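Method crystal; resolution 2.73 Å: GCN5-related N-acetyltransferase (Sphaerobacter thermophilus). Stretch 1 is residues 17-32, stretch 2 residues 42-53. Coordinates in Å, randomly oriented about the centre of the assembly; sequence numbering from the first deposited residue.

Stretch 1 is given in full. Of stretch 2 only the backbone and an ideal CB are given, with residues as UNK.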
# COMPACT_ATOMS: atom_id res chain seq x y z
N ALA A 17 16.76 -17.96 1.52
CA ALA A 17 15.32 -17.74 1.40
C ALA A 17 14.64 -17.91 2.75
O ALA A 17 14.96 -18.81 3.50
CB ALA A 17 14.73 -18.70 0.40
N PRO A 18 13.69 -17.02 3.06
CA PRO A 18 12.93 -17.19 4.30
C PRO A 18 11.96 -18.38 4.31
O PRO A 18 11.35 -18.73 3.29
CB PRO A 18 12.14 -15.88 4.40
CG PRO A 18 12.05 -15.40 3.03
CD PRO A 18 13.35 -15.76 2.39
N VAL A 19 11.83 -18.99 5.49
CA VAL A 19 10.94 -20.12 5.75
C VAL A 19 9.93 -19.60 6.77
O VAL A 19 10.28 -18.75 7.59
CB VAL A 19 11.77 -21.29 6.36
CG1 VAL A 19 10.91 -22.49 6.76
CG2 VAL A 19 12.87 -21.71 5.39
N PRO A 20 8.67 -20.08 6.73
CA PRO A 20 7.63 -19.56 7.63
C PRO A 20 8.00 -19.53 9.12
O PRO A 20 7.46 -18.71 9.87
CB PRO A 20 6.43 -20.49 7.38
CG PRO A 20 6.96 -21.59 6.48
CD PRO A 20 8.09 -20.99 5.73
N ALA A 21 8.92 -20.40 9.54
CA ALA A 21 9.41 -20.41 10.91
C ALA A 21 10.26 -19.17 11.25
O ALA A 21 10.59 -18.93 12.41
CB ALA A 21 10.18 -21.69 11.20
N ASP A 22 10.62 -18.41 10.22
CA ASP A 22 11.36 -17.17 10.41
C ASP A 22 10.42 -16.00 10.70
O ASP A 22 10.87 -14.91 11.06
CB ASP A 22 12.21 -16.83 9.17
CG ASP A 22 13.35 -17.82 8.95
OD1 ASP A 22 13.88 -18.36 9.95
OD2 ASP A 22 13.72 -18.03 7.77
N ALA A 23 9.12 -16.21 10.52
CA ALA A 23 8.14 -15.18 10.82
C ALA A 23 8.36 -14.47 12.17
O ALA A 23 8.35 -13.24 12.21
CB ALA A 23 6.72 -15.73 10.72
N PRO A 24 8.55 -15.24 13.27
CA PRO A 24 8.78 -14.57 14.55
C PRO A 24 10.07 -13.77 14.61
O PRO A 24 10.07 -12.65 15.11
CB PRO A 24 8.86 -15.73 15.55
CG PRO A 24 8.22 -16.88 14.87
CD PRO A 24 8.55 -16.71 13.43
N ALA A 25 11.16 -14.35 14.10
CA ALA A 25 12.45 -13.68 14.12
C ALA A 25 12.39 -12.39 13.33
O ALA A 25 12.84 -11.34 13.81
CB ALA A 25 13.52 -14.59 13.56
N ILE A 26 11.80 -12.47 12.14
CA ILE A 26 11.69 -11.36 11.19
C ILE A 26 10.77 -10.24 11.68
O ILE A 26 11.07 -9.05 11.49
CB ILE A 26 11.17 -11.84 9.81
CG1 ILE A 26 12.17 -12.81 9.16
CG2 ILE A 26 10.92 -10.67 8.89
CD1 ILE A 26 11.64 -13.48 7.90
N ALA A 27 9.66 -10.61 12.29
CA ALA A 27 8.77 -9.65 12.90
C ALA A 27 9.59 -8.71 13.79
O ALA A 27 9.48 -7.48 13.69
CB ALA A 27 7.71 -10.36 13.72
N ARG A 28 10.45 -9.30 14.62
CA ARG A 28 11.27 -8.53 15.54
C ARG A 28 12.27 -7.64 14.82
O ARG A 28 12.62 -6.57 15.30
CB ARG A 28 12.00 -9.48 16.48
CG ARG A 28 11.07 -10.40 17.25
CD ARG A 28 11.81 -11.15 18.33
NE ARG A 28 12.79 -12.09 17.80
CZ ARG A 28 12.60 -13.41 17.75
NH1 ARG A 28 11.47 -13.94 18.21
NH2 ARG A 28 13.55 -14.19 17.25
N LEU A 29 12.75 -8.09 13.67
CA LEU A 29 13.65 -7.27 12.88
C LEU A 29 12.93 -6.01 12.40
O LEU A 29 13.47 -4.91 12.47
CB LEU A 29 14.20 -8.07 11.70
CG LEU A 29 14.71 -7.28 10.49
CD1 LEU A 29 15.83 -6.33 10.86
CD2 LEU A 29 15.18 -8.24 9.42
N ILE A 30 11.70 -6.18 11.92
CA ILE A 30 10.88 -5.05 11.49
C ILE A 30 10.59 -4.15 12.67
O ILE A 30 10.57 -2.92 12.54
CB ILE A 30 9.52 -5.51 10.94
CG1 ILE A 30 9.67 -6.68 9.97
CG2 ILE A 30 8.80 -4.34 10.29
CD1 ILE A 30 10.60 -6.40 8.84
N ALA A 31 10.33 -4.77 13.81
CA ALA A 31 10.00 -4.03 15.01
C ALA A 31 11.17 -3.15 15.42
O ALA A 31 11.00 -1.97 15.73
CB ALA A 31 9.62 -4.98 16.12
N ALA A 32 12.37 -3.73 15.40
CA ALA A 32 13.58 -2.98 15.74
C ALA A 32 13.78 -1.83 14.77
O ALA A 32 14.22 -0.74 15.17
CB ALA A 32 14.79 -3.90 15.76
N UNK A 42 4.63 -2.09 16.36
CA UNK A 42 3.38 -2.77 16.06
C UNK A 42 3.65 -4.20 15.62
O UNK A 42 2.89 -5.11 15.97
CB UNK A 42 2.60 -2.02 14.98
N UNK A 43 4.75 -4.40 14.90
CA UNK A 43 4.99 -5.62 14.13
C UNK A 43 4.84 -6.93 14.90
O UNK A 43 5.31 -7.06 16.03
CB UNK A 43 6.40 -5.56 13.54
N UNK A 44 4.17 -7.89 14.27
CA UNK A 44 3.98 -9.22 14.85
C UNK A 44 4.26 -10.28 13.78
O UNK A 44 4.13 -10.01 12.59
CB UNK A 44 2.57 -9.38 15.41
N UNK A 45 4.64 -11.48 14.21
CA UNK A 45 4.86 -12.58 13.30
C UNK A 45 3.56 -12.91 12.57
O UNK A 45 3.58 -13.36 11.42
CB UNK A 45 5.39 -13.80 14.05
N UNK A 46 2.45 -12.67 13.24
CA UNK A 46 1.13 -12.85 12.66
C UNK A 46 0.95 -12.04 11.37
O UNK A 46 0.42 -12.55 10.38
CB UNK A 46 0.06 -12.46 13.68
N UNK A 47 1.39 -10.78 11.39
CA UNK A 47 1.31 -9.93 10.20
C UNK A 47 2.21 -10.45 9.09
O UNK A 47 1.80 -10.51 7.93
CB UNK A 47 1.69 -8.49 10.55
N UNK A 48 3.44 -10.81 9.45
CA UNK A 48 4.41 -11.36 8.51
C UNK A 48 3.82 -12.54 7.76
O UNK A 48 3.80 -12.55 6.53
CB UNK A 48 5.69 -11.78 9.24
N UNK A 49 3.29 -13.50 8.51
CA UNK A 49 2.64 -14.68 7.95
C UNK A 49 1.51 -14.35 7.00
O UNK A 49 1.24 -15.10 6.06
CB UNK A 49 2.11 -15.56 9.08
N UNK A 50 0.82 -13.25 7.28
CA UNK A 50 -0.28 -12.79 6.45
C UNK A 50 0.22 -12.11 5.18
O UNK A 50 -0.33 -12.32 4.10
CB UNK A 50 -1.17 -11.83 7.24
N UNK A 51 1.25 -11.28 5.30
CA UNK A 51 1.82 -10.61 4.14
C UNK A 51 2.63 -11.60 3.29
O UNK A 51 3.11 -11.26 2.21
CB UNK A 51 2.70 -9.44 4.58
N UNK A 52 2.79 -12.82 3.80
CA UNK A 52 3.47 -13.87 3.04
C UNK A 52 2.47 -14.72 2.28
O UNK A 52 2.86 -15.67 1.60
CB UNK A 52 4.31 -14.75 3.97
N UNK A 53 1.19 -14.40 2.42
CA UNK A 53 0.13 -15.17 1.79
C UNK A 53 0.29 -15.14 0.28
O UNK A 53 0.22 -16.17 -0.38
CB UNK A 53 -1.24 -14.63 2.19

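Position 42 lies ahead of the helix with CA-to-CB sideways to stretch 1, and nothing of that stretch comes within 5.5 Å of its ideal CB. Almost any side chain would suit so open a site. It is Asp-42, with chi1 in the t well, and it makes no contact with stretch 1.

Position 43 is different. Its CA-to-CB bond points toward the helix of stretch 1, and the ideal CB already lies 3.6 Å from Ala-27 O and 4.1 Å from Ile-30 CB. With backbone and side-chain atoms this close, a small residue is the natural choice. The residue is Ala-43, whose CB packs 4.1 Å from Ile-30 CB and 4.2 Å from Ala-31 CB.

At position 44 CA-to-CB points away, and the extended phi/psi of -135/154 immediately precedes a helix. This is an N-cap geometry, for which Ser, Thr, Asp or Asn would serve. Ser-44, with chi1 at 67°, accepts a hydrogen bond at OG from the backbone N of residue 47, 3.3 Å away, and so caps the first turn, supplementing the weak backbone bond that the same amide makes to Ser-44 O.

Position 45 begins the helix where the two stretches run closest together: its CA is 4.6 Å from Pro-24 CA. The ideal CB is 3.5 Å from both Pro-24 CA and Ala-23 O, so Gly, Ala or perhaps Ser would be expected. Ala-45 fills the site, its CB 4.1 Å from Ala-23 CB and 4.2 Å from Ala-27 CB. Small side chains on both helices accompany an axis separation of just 8.1 Å at a steep angle of 107°.

Positions 46 and 47 have no stretch 1 atom near their ideal CB atoms, and polar or charged residues would suit both. They are Glu-46 and Glu-47; Glu-46 OE2 forms a salt bridge with NH2 of residue 50, at 3.6 Å, one helical turn on.

Position 48 points toward stretch 1, with its ideal CB 4.2 Å from Ala-23 O and the apolar Ala-27 CB and Ile-26 CG2 a little farther off. A medium-sized aliphatic such as Val, Ile or Leu would suit. Val-48, in the t rotamer, places CG1 3.8 Å from Ala-23 CB and CG2 4.3 Å from Ala-27 CB.

Position 49 points sideways, but Ala-23 CB is 4.9 Å from the ideal CB, within range of a longer apolar chain; Leu or Met could reach it. Leu-49 does, bringing CD2 to 3.6 Å from Ala-23 CB.

Positions 50 and 51 are out of reach and tolerant of polar residues. Arg-50 completes the salt bridge, while Asp-51 makes no contact with stretch 1.

Position 52 points toward stretch 1, yet no atom of stretch 1 lies within 5.5 Å of its ideal CB. Beyond that gap Pro-18, Pro-20, Ala-23 and Ile-26 offer an apolar surface, suiting a large side chain such as Trp, Phe or Met. Trp-52 spans the gap: Ile-26 CD1 meets the ring edge 3.5 Å from CZ2, Ala-23 CB is 3.8 Å from CZ3, Pro-20 CA lies 3.5 Å from CZ3, and Pro-18 CB 4.2 Å from CZ2.

Position 53 is out of reach of stretch 1, which sets no preference there, and a polar or charged residue would do; it is Glu-53, without contact to stretch 1.

Stretch 2 42-53: DASAEEVLRDWE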
# COMPACT_ATOMS: atom_id res chain seq x y z
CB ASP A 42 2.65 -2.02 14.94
CG ASP A 42 1.24 -2.53 14.72
OD1 ASP A 42 0.81 -3.48 15.41
OD2 ASP A 42 0.57 -1.97 13.83
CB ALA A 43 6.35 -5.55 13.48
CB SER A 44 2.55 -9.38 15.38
OG SER A 44 1.60 -9.37 14.32
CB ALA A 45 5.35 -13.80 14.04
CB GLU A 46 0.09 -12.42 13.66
CG GLU A 46 -1.32 -12.69 13.23
CD GLU A 46 -2.32 -12.34 14.30
OE1 GLU A 46 -2.11 -12.73 15.48
OE2 GLU A 46 -3.31 -11.66 13.97
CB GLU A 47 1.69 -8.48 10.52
CG GLU A 47 0.53 -7.64 11.03
CD GLU A 47 0.91 -6.20 11.28
OE1 GLU A 47 0.55 -5.66 12.36
OE2 GLU A 47 1.56 -5.60 10.40
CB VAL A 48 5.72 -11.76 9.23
CG1 VAL A 48 6.56 -12.69 8.39
CG2 VAL A 48 6.53 -10.53 9.60
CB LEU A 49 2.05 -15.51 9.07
CG LEU A 49 3.08 -16.06 10.05
CD1 LEU A 49 2.37 -16.38 11.35
CD2 LEU A 49 3.76 -17.28 9.45
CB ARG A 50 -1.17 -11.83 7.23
CG ARG A 50 -2.20 -11.12 6.35
CD ARG A 50 -3.03 -10.10 7.12
NE ARG A 50 -3.74 -10.68 8.26
CZ ARG A 50 -3.32 -10.59 9.52
NH1 ARG A 50 -2.19 -9.95 9.80
NH2 ARG A 50 -4.03 -11.15 10.49
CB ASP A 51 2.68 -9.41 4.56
CG ASP A 51 1.92 -8.41 5.42
OD1 ASP A 51 0.71 -8.60 5.65
OD2 ASP A 51 2.54 -7.41 5.88
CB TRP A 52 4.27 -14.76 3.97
CG TRP A 52 5.61 -14.24 4.31
CD1 TRP A 52 6.24 -13.18 3.75
CD2 TRP A 52 6.50 -14.77 5.30
NE1 TRP A 52 7.48 -13.01 4.32
CE2 TRP A 52 7.66 -13.97 5.28
CE3 TRP A 52 6.43 -15.84 6.20
CZ2 TRP A 52 8.75 -14.21 6.13
CZ3 TRP A 52 7.50 -16.07 7.04
CH2 TRP A 52 8.65 -15.26 7.00
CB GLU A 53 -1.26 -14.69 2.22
CG GLU A 53 -1.67 -15.14 3.64
CD GLU A 53 -3.18 -15.12 3.90
OE1 GLU A 53 -3.95 -14.71 3.00
OE2 GLU A 53 -3.60 -15.53 5.00
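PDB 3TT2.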